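Uricase (Bacillus fastidiosus, PDB 4R8X) catalyses the oxidation of urate by molecular oxygen to 5-hydroxyisourate, the first step in converting urate to (S)-allantoin. Local coordinates at residues Lys73-Ile76 and Gln77-Ala81; Tyr208-Gln211 and Asp212-Lys215; Asp240-Ser243 and Ile244-Ile248. All coordinates share one frame; numbering follows the deposited sequence.

Contact 1: Lys73-Ile76 and Gln77-Ala81; sequences KNFI and QRHAA
Phe75 and His79, one turn apart, form an offset stack with ring centroids 4.2 Å apart and planes 23° from parallel. The imidazole lies over one face of the phenyl ring, displaced toward its rim, and CE1 of His79 comes within 3.4 Å of CE1 of Phe75. What fixes the imidazole is its ND1, which donates to Phe75 O at 2.8 Å. That oxygen lies in the imidazole plane and also takes the helical bond from His79 N, the two donors arriving from opposite faces of the carbonyl plane.

On another side of the helix, the Arg78 guanidinium runs alongside the Asn74 amide, planes 15° apart, its NH2 3.8 Å from Asn74 CB. NH1 of Arg78 donates a hydrogen bond to Glu186 O of the third subunit. Asn74 OD1 accepts from Lys73 NZ at 2.7 Å, the lysine chain bending near its end. A water donates to both Asn74 OD1 and Gln77 OE1, while Gln77 NE2 donates to Tyr13 O.

Phe99 and Tyr94 of helix 88-102 meet the Phe75 and His79 rings respectively, and Tyr187 of the third subunit packs on both. The Phe75-His79 and Asn74-Arg78 pairs are i to i+4 contacts along helix 69-82, here at a subunit interface of the tetramer.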
ATOM      1  N   LYS D  73      -9.287 -18.619 -15.720  1.00 13.28           N
ATOM      2  CA  LYS D  73      -8.722 -18.888 -14.417  1.00 14.55           C
ATOM      3  C   LYS D  73      -8.682 -20.395 -14.152  1.00 13.88           C
ATOM      4  O   LYS D  73      -7.656 -20.928 -13.742  1.00 14.47           O
ATOM      5  CB  LYS D  73      -9.526 -18.152 -13.344  1.00 15.61           C
ATOM      6  CG  LYS D  73      -9.220 -18.581 -11.917  1.00 17.54           C
ATOM      7  CD  LYS D  73     -10.290 -18.108 -10.952  1.00 21.88           C
ATOM      8  CE  LYS D  73     -11.636 -18.767 -11.233  1.00 23.58           C
ATOM      9  NZ  LYS D  73     -11.738 -20.183 -10.800  1.00 25.78           N
ATOM     10  N   ASN D  74      -9.792 -21.083 -14.423  1.00 13.81           N
ATOM     11  CA  ASN D  74      -9.850 -22.533 -14.253  1.00 13.33           C
ATOM     12  C   ASN D  74      -8.835 -23.243 -15.142  1.00 12.60           C
ATOM     13  O   ASN D  74      -8.181 -24.188 -14.725  1.00 12.59           O
ATOM     14  CB  ASN D  74     -11.253 -23.074 -14.568  1.00 14.12           C
ATOM     15  CG  ASN D  74     -12.307 -22.604 -13.584  1.00 15.07           C
ATOM     16  OD1 ASN D  74     -11.998 -22.266 -12.444  1.00 15.25           O
ATOM     17  ND2 ASN D  74     -13.571 -22.607 -14.017  1.00 16.02           N
ATOM     18  N   PHE D  75      -8.715 -22.774 -16.377  1.00 11.47           N
ATOM     19  CA  PHE D  75      -7.761 -23.330 -17.332  1.00 13.24           C
ATOM     20  C   PHE D  75      -6.338 -23.289 -16.770  1.00 12.90           C
ATOM     21  O   PHE D  75      -5.611 -24.291 -16.805  1.00 12.50           O
ATOM     22  CB  PHE D  75      -7.842 -22.523 -18.624  1.00 13.49           C
ATOM     23  CG  PHE D  75      -7.173 -23.168 -19.818  1.00 14.23           C
ATOM     24  CD1 PHE D  75      -5.813 -22.993 -20.054  1.00 14.13           C
ATOM     25  CD2 PHE D  75      -7.916 -23.900 -20.733  1.00 13.91           C
ATOM     26  CE1 PHE D  75      -5.200 -23.558 -21.169  1.00 12.93           C
ATOM     27  CE2 PHE D  75      -7.309 -24.465 -21.848  1.00 14.17           C
ATOM     28  CZ  PHE D  75      -5.958 -24.296 -22.066  1.00 14.18           C
ATOM     29  N   ILE D  76      -5.935 -22.132 -16.243  1.00 12.89           N
ATOM     30  CA  ILE D  76      -4.582 -21.972 -15.756  1.00 13.36           C
ATOM     31  C   ILE D  76      -4.361 -22.865 -14.551  1.00 12.79           C
ATOM     32  O   ILE D  76      -3.372 -23.593 -14.463  1.00 12.77           O
ATOM     33  CB  ILE D  76      -4.294 -20.500 -15.391  1.00 14.03           C
ATOM     34  CG1 ILE D  76      -4.329 -19.621 -16.649  1.00 14.95           C
ATOM     35  CG2 ILE D  76      -2.949 -20.365 -14.654  1.00 14.88           C
ATOM     36  CD1 ILE D  76      -4.430 -18.137 -16.338  1.00 14.98           C
ATOM     37  N   GLN D  77      -5.309 -22.821 -13.627  1.00 13.95           N
ATOM     38  CA  GLN D  77      -5.173 -23.587 -12.407  1.00 15.26           C
ATOM     39  C   GLN D  77      -5.104 -25.099 -12.670  1.00 15.08           C
ATOM     40  O   GLN D  77      -4.333 -25.815 -12.029  1.00 16.38           O
ATOM     41  CB  GLN D  77      -6.274 -23.192 -11.416  1.00 16.63           C
ATOM     42  CG  GLN D  77      -6.048 -21.769 -10.859  1.00 18.31           C
ATOM     43  CD  GLN D  77      -7.233 -21.219 -10.096  1.00 19.79           C
ATOM     44  OE1 GLN D  77      -8.327 -21.773 -10.148  1.00 20.43           O
ATOM     45  NE2 GLN D  77      -7.016 -20.114  -9.381  1.00 19.38           N
ATOM     46  N   ARG D  78      -5.862 -25.586 -13.645  1.00 14.59           N
ATOM     47  CA  ARG D  78      -5.801 -27.003 -13.953  1.00 15.52           C
ATOM     48  C   ARG D  78      -4.502 -27.388 -14.651  1.00 14.76           C
ATOM     49  O   ARG D  78      -3.962 -28.475 -14.431  1.00 15.93           O
ATOM     50  CB  ARG D  78      -7.017 -27.426 -14.765  1.00 17.28           C
ATOM     51  CG  ARG D  78      -8.248 -27.479 -13.896  1.00 19.57           C
ATOM     52  CD  ARG D  78      -9.499 -27.744 -14.680  1.00 22.06           C
ATOM     53  NE  ARG D  78     -10.634 -27.079 -14.060  1.00 23.63           N
ATOM     54  CZ  ARG D  78     -11.858 -27.091 -14.568  1.00 24.10           C
ATOM     55  NH1 ARG D  78     -12.087 -27.754 -15.692  1.00 23.50           N
ATOM     56  NH2 ARG D  78     -12.845 -26.456 -13.951  1.00 25.66           N
ATOM     57  N   HIS D  79      -3.986 -26.498 -15.490  1.00 14.01           N
ATOM     58  CA  HIS D  79      -2.710 -26.775 -16.122  1.00 13.91           C
ATOM     59  C   HIS D  79      -1.533 -26.715 -15.145  1.00 12.87           C
ATOM     60  O   HIS D  79      -0.505 -27.340 -15.387  1.00 12.64           O
ATOM     61  CB  HIS D  79      -2.494 -25.889 -17.351  1.00 14.32           C
ATOM     62  CG  HIS D  79      -3.280 -26.347 -18.538  1.00 14.50           C
ATOM     63  ND1 HIS D  79      -4.630 -26.099 -18.673  1.00 14.77           N
ATOM     64  CD2 HIS D  79      -2.923 -27.100 -19.608  1.00 15.69           C
ATOM     65  CE1 HIS D  79      -5.064 -26.657 -19.792  1.00 15.31           C
ATOM     66  NE2 HIS D  79      -4.049 -27.271 -20.375  1.00 15.83           N
ATOM     67  N   ALA D  80      -1.692 -26.009 -14.027  1.00 13.24           N
ATOM     68  CA  ALA D  80      -0.670 -26.046 -12.993  1.00 13.16           C
ATOM     69  C   ALA D  80      -0.539 -27.443 -12.392  1.00 13.11           C
ATOM     70  O   ALA D  80       0.540 -27.839 -11.953  1.00 12.94           O
ATOM     71  CB  ALA D  80      -0.970 -25.027 -11.908  1.00 14.13           C
ATOM     72  N   ALA D  81      -1.631 -28.200 -12.401  1.00 14.15           N
ATOM     73  CA  ALA D  81      -1.597 -29.555 -11.864  1.00 15.91           C
ATOM     74  C   ALA D  81      -0.931 -30.523 -12.836  1.00 17.02           C
ATOM     75  O   ALA D  81      -0.255 -31.451 -12.413  1.00 18.56           O
ATOM     76  CB  ALA D  81      -2.994 -30.034 -11.493  1.00 15.99           C
TER
HETATM   77  O   HOH W   1     -10.438 -23.206 -10.611  1.00 38.28           O

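Contact 2: Tyr208-Gln211 and Asp212-Lys215; sequences YENQ and DDAK
Asp212 and Asn210 are linked through a water, which accepts from Asp212 N at 2.9 Å and gives a weak bond to Asn210 OD1. The Asp212 carboxylate has a long ion pair with Lys215, OD1 to NZ at 3.9 Å.

Asp213 turns back on Asn210 and is held twice. Its N donates to Asn210 O at 2.9 Å, and its OD1 receives a hydrogen bond from Asn210 ND2 at 3.2 Å. The second bond is nearly straight (169°), and the oxygen lies in the amide plane of Asn210, while the donor comes from above the carboxylate plane, the two planes being 69° apart. A chi1 of -172° carries the Asn210 amide to where ND2 reaches Asp213 OD1, and the two side chains cross at about a right angle. A second water accepts from Asn210 N and probably donates to Asp213 OD2. CB of Asp213 meanwhile rests 3.5 Å from CD2 of Tyr208.

Ala214 continues the 3-10 pattern, its N donating to Gln211 O. Its methyl makes an off-centre CH-pi contact with the phenol of Tyr208, CB standing 4.2 Å from the ring centroid.

Beyond the turn, Tyr208 OH bonds to Val223 N and its ring packs on Gln162 and Ser164 of strand 156-173. Ala214 and Lys215 touch Glu89 and Gln93 of helix 88-102, so the 3-10 turn following strand 198-208 lies between that helix and the sheet.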
ATOM      1  N   TYR D 208      17.145 -14.854 -23.780  1.00 14.43           N
ATOM      2  CA  TYR D 208      17.907 -16.000 -24.262  1.00 15.33           C
ATOM      3  C   TYR D 208      18.100 -15.956 -25.775  1.00 16.69           C
ATOM      4  O   TYR D 208      17.178 -15.606 -26.517  1.00 17.22           O
ATOM      5  CB  TYR D 208      17.150 -17.287 -23.948  1.00 14.24           C
ATOM      6  CG  TYR D 208      17.104 -17.708 -22.491  1.00 14.12           C
ATOM      7  CD1 TYR D 208      16.153 -17.189 -21.617  1.00 14.33           C
ATOM      8  CD2 TYR D 208      17.983 -18.661 -22.004  1.00 14.30           C
ATOM      9  CE1 TYR D 208      16.101 -17.605 -20.283  1.00 14.54           C
ATOM     10  CE2 TYR D 208      17.940 -19.088 -20.693  1.00 14.50           C
ATOM     11  CZ  TYR D 208      17.002 -18.550 -19.831  1.00 13.91           C
ATOM     12  OH  TYR D 208      16.948 -18.974 -18.520  1.00 14.17           O
ATOM     13  N   GLU D 209      19.294 -16.330 -26.224  1.00 17.06           N
ATOM     14  CA  GLU D 209      19.533 -16.540 -27.654  1.00 17.68           C
ATOM     15  C   GLU D 209      18.644 -17.665 -28.172  1.00 18.30           C
ATOM     16  O   GLU D 209      18.049 -17.555 -29.246  1.00 19.57           O
ATOM     17  CB  GLU D 209      21.006 -16.868 -27.915  1.00 18.94           C
ATOM     18  CG  GLU D 209      21.373 -17.014 -29.393  1.00 20.35           C
ATOM     19  CD  GLU D 209      22.816 -17.427 -29.599  0.38 20.94           C
ATOM     20  OE1 GLU D 209      23.545 -17.587 -28.598  0.44 21.30           O
ATOM     21  OE2 GLU D 209      23.221 -17.593 -30.767  0.30 21.41           O
ATOM     22  N   ASN D 210      18.556 -18.739 -27.394  1.00 17.62           N
ATOM     23  CA  ASN D 210      17.738 -19.892 -27.738  1.00 17.81           C
ATOM     24  C   ASN D 210      16.629 -20.007 -26.712  1.00 16.48           C
ATOM     25  O   ASN D 210      16.853 -20.488 -25.602  1.00 16.97           O
ATOM     26  CB  ASN D 210      18.586 -21.168 -27.766  1.00 18.87           C
ATOM     27  CG  ASN D 210      17.828 -22.362 -28.310  0.32 18.74           C
ATOM     28  OD1 ASN D 210      17.429 -22.379 -29.476  0.30 18.72           O
ATOM     29  ND2 ASN D 210      17.635 -23.375 -27.472  0.44 18.82           N
ATOM     30  N   GLN D 211      15.445 -19.538 -27.086  1.00 15.92           N
ATOM     31  CA  GLN D 211      14.342 -19.363 -26.149  1.00 15.77           C
ATOM     32  C   GLN D 211      13.918 -20.649 -25.458  1.00 15.32           C
ATOM     33  O   GLN D 211      13.458 -20.611 -24.324  1.00 15.84           O
ATOM     34  CB  GLN D 211      13.153 -18.692 -26.843  1.00 17.66           C
ATOM     35  CG  GLN D 211      13.410 -17.231 -27.198  1.00 18.21           C
ATOM     36  CD  GLN D 211      12.287 -16.598 -27.995  1.00 18.03           C
ATOM     37  OE1 GLN D 211      11.580 -17.273 -28.746  1.00 18.79           O
ATOM     38  NE2 GLN D 211      12.120 -15.289 -27.838  1.00 17.84           N
ATOM     39  N   ASP D 212      14.076 -21.790 -26.112  1.00 16.77           N
ATOM     40  CA  ASP D 212      13.753 -23.062 -25.478  1.00 17.15           C
ATOM     41  C   ASP D 212      14.591 -23.342 -24.229  1.00 17.42           C
ATOM     42  O   ASP D 212      14.188 -24.145 -23.385  1.00 17.85           O
ATOM     43  CB  ASP D 212      13.880 -24.221 -26.471  1.00 18.19           C
ATOM     44  CG  ASP D 212      12.778 -24.221 -27.510  1.00 20.88           C
ATOM     45  OD1 ASP D 212      11.801 -23.454 -27.361  1.00 20.48           O
ATOM     46  OD2 ASP D 212      12.885 -25.008 -28.474  1.00 22.36           O
ATOM     47  N   ASP D 213      15.745 -22.689 -24.097  1.00 16.74           N
ATOM     48  CA  ASP D 213      16.545 -22.841 -22.877  1.00 16.82           C
ATOM     49  C   ASP D 213      15.757 -22.484 -21.606  1.00 16.56           C
ATOM     50  O   ASP D 213      15.994 -23.053 -20.541  1.00 18.16           O
ATOM     51  CB  ASP D 213      17.814 -21.985 -22.934  1.00 17.05           C
ATOM     52  CG  ASP D 213      18.863 -22.525 -23.896  1.00 18.86           C
ATOM     53  OD1 ASP D 213      18.697 -23.633 -24.446  1.00 19.91           O
ATOM     54  OD2 ASP D 213      19.879 -21.831 -24.081  1.00 19.52           O
ATOM     55  N   ALA D 214      14.829 -21.539 -21.735  1.00 14.26           N
ATOM     56  CA  ALA D 214      14.021 -21.076 -20.617  1.00 13.93           C
ATOM     57  C   ALA D 214      13.057 -22.135 -20.089  1.00 14.27           C
ATOM     58  O   ALA D 214      12.546 -21.999 -18.983  1.00 15.86           O
ATOM     59  CB  ALA D 214      13.257 -19.824 -21.012  1.00 15.06           C
ATOM     60  N   LYS D 215      12.814 -23.183 -20.870  1.00 15.02           N
ATOM     61  CA  LYS D 215      11.926 -24.266 -20.471  1.00 16.04           C
ATOM     62  C   LYS D 215      12.547 -25.192 -19.429  1.00 17.27           C
ATOM     63  O   LYS D 215      11.834 -25.939 -18.757  1.00 19.24           O
ATOM     64  CB  LYS D 215      11.532 -25.099 -21.682  1.00 17.05           C
ATOM     65  CG  LYS D 215      10.643 -24.393 -22.670  1.00 18.46           C
ATOM     66  CD  LYS D 215      10.273 -25.356 -23.775  1.00 20.30           C
ATOM     67  CE  LYS D 215       9.538 -24.659 -24.891  1.00 21.22           C
ATOM     68  NZ  LYS D 215       9.030 -25.679 -25.847  1.00 22.54           N
TER
HETATM   69  O   HOH W   2      19.808 -19.282 -24.957  1.00 17.02           O
HETATM   70  O   HOH W   3      14.843 -22.108 -28.888  1.00 31.62           O

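Contact 3: Asp240-Ser243 and Ile244-Ile248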
ATOM      1  N   ASP D 240      34.237  -1.153  -6.816  1.00 23.23           N
ATOM      2  CA  ASP D 240      34.217   0.234  -6.377  1.00 25.17           C
ATOM      3  C   ASP D 240      33.475   1.014  -7.452  1.00 24.83           C
ATOM      4  O   ASP D 240      34.071   1.489  -8.417  1.00 25.29           O
ATOM      5  CB  ASP D 240      35.642   0.765  -6.191  1.00 27.56           C
ATOM      6  CG  ASP D 240      36.422  -0.022  -5.153  1.00 29.92           C
ATOM      7  OD1 ASP D 240      35.879  -0.256  -4.053  1.00 31.35           O
ATOM      8  OD2 ASP D 240      37.570  -0.426  -5.443  1.00 31.81           O
ATOM      9  N   ASN D 241      32.161   1.116  -7.305  1.00 24.32           N
ATOM     10  CA  ASN D 241      31.353   1.734  -8.345  1.00 23.87           C
ATOM     11  C   ASN D 241      31.504   3.248  -8.335  1.00 23.80           C
ATOM     12  O   ASN D 241      31.780   3.853  -7.296  1.00 24.01           O
ATOM     13  CB  ASN D 241      29.881   1.333  -8.207  1.00 23.96           C
ATOM     14  CG  ASN D 241      29.210   1.986  -7.022  1.00 23.72           C
ATOM     15  OD1 ASN D 241      28.916   3.184  -7.050  1.00 24.80           O
ATOM     16  ND2 ASN D 241      28.947   1.202  -5.976  1.00 23.58           N
ATOM     17  N   LYS D 242      31.314   3.852  -9.502  1.00 24.20           N
ATOM     18  CA  LYS D 242      31.458   5.293  -9.674  1.00 23.98           C
ATOM     19  C   LYS D 242      30.087   5.944  -9.799  1.00 22.94           C
ATOM     20  O   LYS D 242      29.961   7.170  -9.827  1.00 23.84           O
ATOM     21  CB  LYS D 242      32.274   5.585 -10.934  1.00 25.10           C
ATOM     22  CG  LYS D 242      33.686   5.018 -10.919  1.00 26.11           C
ATOM     23  CD  LYS D 242      34.287   5.037 -12.323  1.00 27.31           C
ATOM     24  CE  LYS D 242      35.641   4.343 -12.368  1.00 28.74           C
ATOM     25  NZ  LYS D 242      36.046   4.051 -13.765  1.00 29.98           N
ATOM     26  N   SER D 243      29.065   5.102  -9.894  1.00 21.36           N
ATOM     27  CA  SER D 243      27.679   5.534 -10.005  1.00 20.89           C
ATOM     28  C   SER D 243      26.839   4.283 -10.110  1.00 18.77           C
ATOM     29  O   SER D 243      27.373   3.188 -10.281  1.00 17.25           O
ATOM     30  CB  SER D 243      27.452   6.375 -11.258  1.00 21.41           C
ATOM     31  OG  SER D 243      27.834   5.655 -12.415  1.00 21.23           O
ATOM     32  N   ILE D 244      25.527   4.439 -10.002  1.00 18.46           N
ATOM     33  CA  ILE D 244      24.636   3.318 -10.254  1.00 17.44           C
ATOM     34  C   ILE D 244      24.750   2.918 -11.722  1.00 16.87           C
ATOM     35  O   ILE D 244      24.732   1.731 -12.050  1.00 16.00           O
ATOM     36  CB  ILE D 244      23.184   3.663  -9.905  1.00 17.68           C
ATOM     37  CG1 ILE D 244      23.054   3.928  -8.409  1.00 17.93           C
ATOM     38  CG2 ILE D 244      22.251   2.529 -10.301  1.00 18.43           C
ATOM     39  CD1 ILE D 244      21.678   4.355  -8.015  1.00 19.93           C
ATOM     40  N   GLN D 245      24.874   3.913 -12.601  1.00 16.14           N
ATOM     41  CA  GLN D 245      25.056   3.670 -14.030  1.00 15.96           C
ATOM     42  C   GLN D 245      26.228   2.730 -14.263  1.00 15.80           C
ATOM     43  O   GLN D 245      26.102   1.721 -14.947  1.00 15.55           O
ATOM     44  CB  GLN D 245      25.309   4.980 -14.783  1.00 16.02           C
ATOM     45  CG  GLN D 245      24.085   5.868 -14.936  1.00 17.74           C
ATOM     46  CD  GLN D 245      23.926   6.872 -13.812  1.00 19.37           C
ATOM     47  OE1 GLN D 245      24.261   6.597 -12.654  1.00 19.99           O
ATOM     48  NE2 GLN D 245      23.408   8.051 -14.148  1.00 19.58           N
ATOM     49  N   HIS D 246      27.367   3.081 -13.676  1.00 15.24           N
ATOM     50  CA  HIS D 246      28.581   2.288 -13.775  1.00 16.07           C
ATOM     51  C   HIS D 246      28.387   0.892 -13.170  1.00 15.13           C
ATOM     52  O   HIS D 246      28.775  -0.113 -13.759  1.00 14.95           O
ATOM     53  CB  HIS D 246      29.716   3.056 -13.092  1.00 17.95           C
ATOM     54  CG  HIS D 246      31.015   2.318 -13.033  1.00 20.71           C
ATOM     55  ND1 HIS D 246      31.595   1.933 -11.843  1.00 21.30           N
ATOM     56  CD2 HIS D 246      31.857   1.908 -14.012  1.00 22.02           C
ATOM     57  CE1 HIS D 246      32.737   1.317 -12.092  1.00 22.48           C
ATOM     58  NE2 HIS D 246      32.919   1.288 -13.401  1.00 23.09           N
ATOM     59  N   LEU D 247      27.766   0.834 -11.999  1.00 15.07           N
ATOM     60  CA  LEU D 247      27.506  -0.441 -11.336  1.00 14.07           C
ATOM     61  C   LEU D 247      26.714  -1.424 -12.196  1.00 14.23           C
ATOM     62  O   LEU D 247      27.109  -2.586 -12.341  1.00 14.43           O
ATOM     63  CB  LEU D 247      26.794  -0.204 -10.009  1.00 14.92           C
ATOM     64  CG  LEU D 247      26.279  -1.448  -9.284  1.00 15.88           C
ATOM     65  CD1 LEU D 247      27.442  -2.348  -8.870  1.00 17.37           C
ATOM     66  CD2 LEU D 247      25.460  -1.027  -8.085  1.00 17.59           C
ATOM     67  N   ILE D 248      25.612  -0.966 -12.780  1.00 13.64           N
ATOM     68  CA  ILE D 248      24.752  -1.888 -13.499  1.00 13.93           C
ATOM     69  C   ILE D 248      25.389  -2.338 -14.805  1.00 13.67           C
ATOM     70  O   ILE D 248      25.133  -3.451 -15.269  1.00 14.17           O
ATOM     71  CB  ILE D 248      23.312  -1.351 -13.697  1.00 14.13           C
ATOM     72  CG1 ILE D 248      23.297  -0.041 -14.481  1.00 14.70           C
ATOM     73  CG2 ILE D 248      22.636  -1.170 -12.342  1.00 15.03           C
ATOM     74  CD1 ILE D 248      21.886   0.418 -14.817  1.00 14.86           C
TER
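Where the loop enters helix 244-258, the chain is fully extended at Ser243 and then winds into the first turn, with Leu247 N donating to Ser243 O at 2.9 Å. Ser243 is the N-cap: its OG accepts from His246 N at 2.9 Å, nearly straight at 165°. The hydroxyl sits between its own backbone N and carbonyl carbon (chi1 57°), which turns it toward the helix, and meets a first-turn N-H, as an N-cap side chain does. His246 in turn reaches back to the loop, where its ND1 accepts from Lys242 N at 3.0 Å. The donor is tilted 33° from the imidazole plane.

The extended Lys242 side chain crosses one face of this imidazole, placing CD 4.0 Å from the ring centroid and almost on the normal, a CH-pi contact. Its NZ ends in a salt bridge with Glu318. Asn241 CA lies at the edge of the ring, in its plane, and CB of Asn241 meets CB of Leu247 at 3.9 Å.

This capped helix start belongs to the predicted urate site of the uricase fold: Gln245 is predicted to bind urate and 5-hydroxyisourate. Its side chain is bent, bringing OE1 within 3.5 Å of Ser243 CB. Ile244 packs on Asn271, predicted to bind urate and O2, and Asn241 packs on Phe179, also predicted to bind urate. From the third subunit, Ser57 and Phe58 pack on Ser243 and Gln245.

In the fold
The three contacts follow one another along the chain without touching. Contact 1 and contact 3 lie on opposite sides of the chain's centre, their centres about 43 Å apart, and both meet the third subunit, so that one neighbour borders two distant helices. Contact 2 lies closer to the middle of the chain, its centre about 24 Å from that of contact 1 and about 29 Å from that of contact 3; no other chain touches it. Helix 88-102 packs against both contact 1 and contact 2, while strand 198-208 leads into contact 2 and packs against contact 3. Contact 3 alone holds a predicted urate-binding residue, Gln245; the other two lie away from the predicted site.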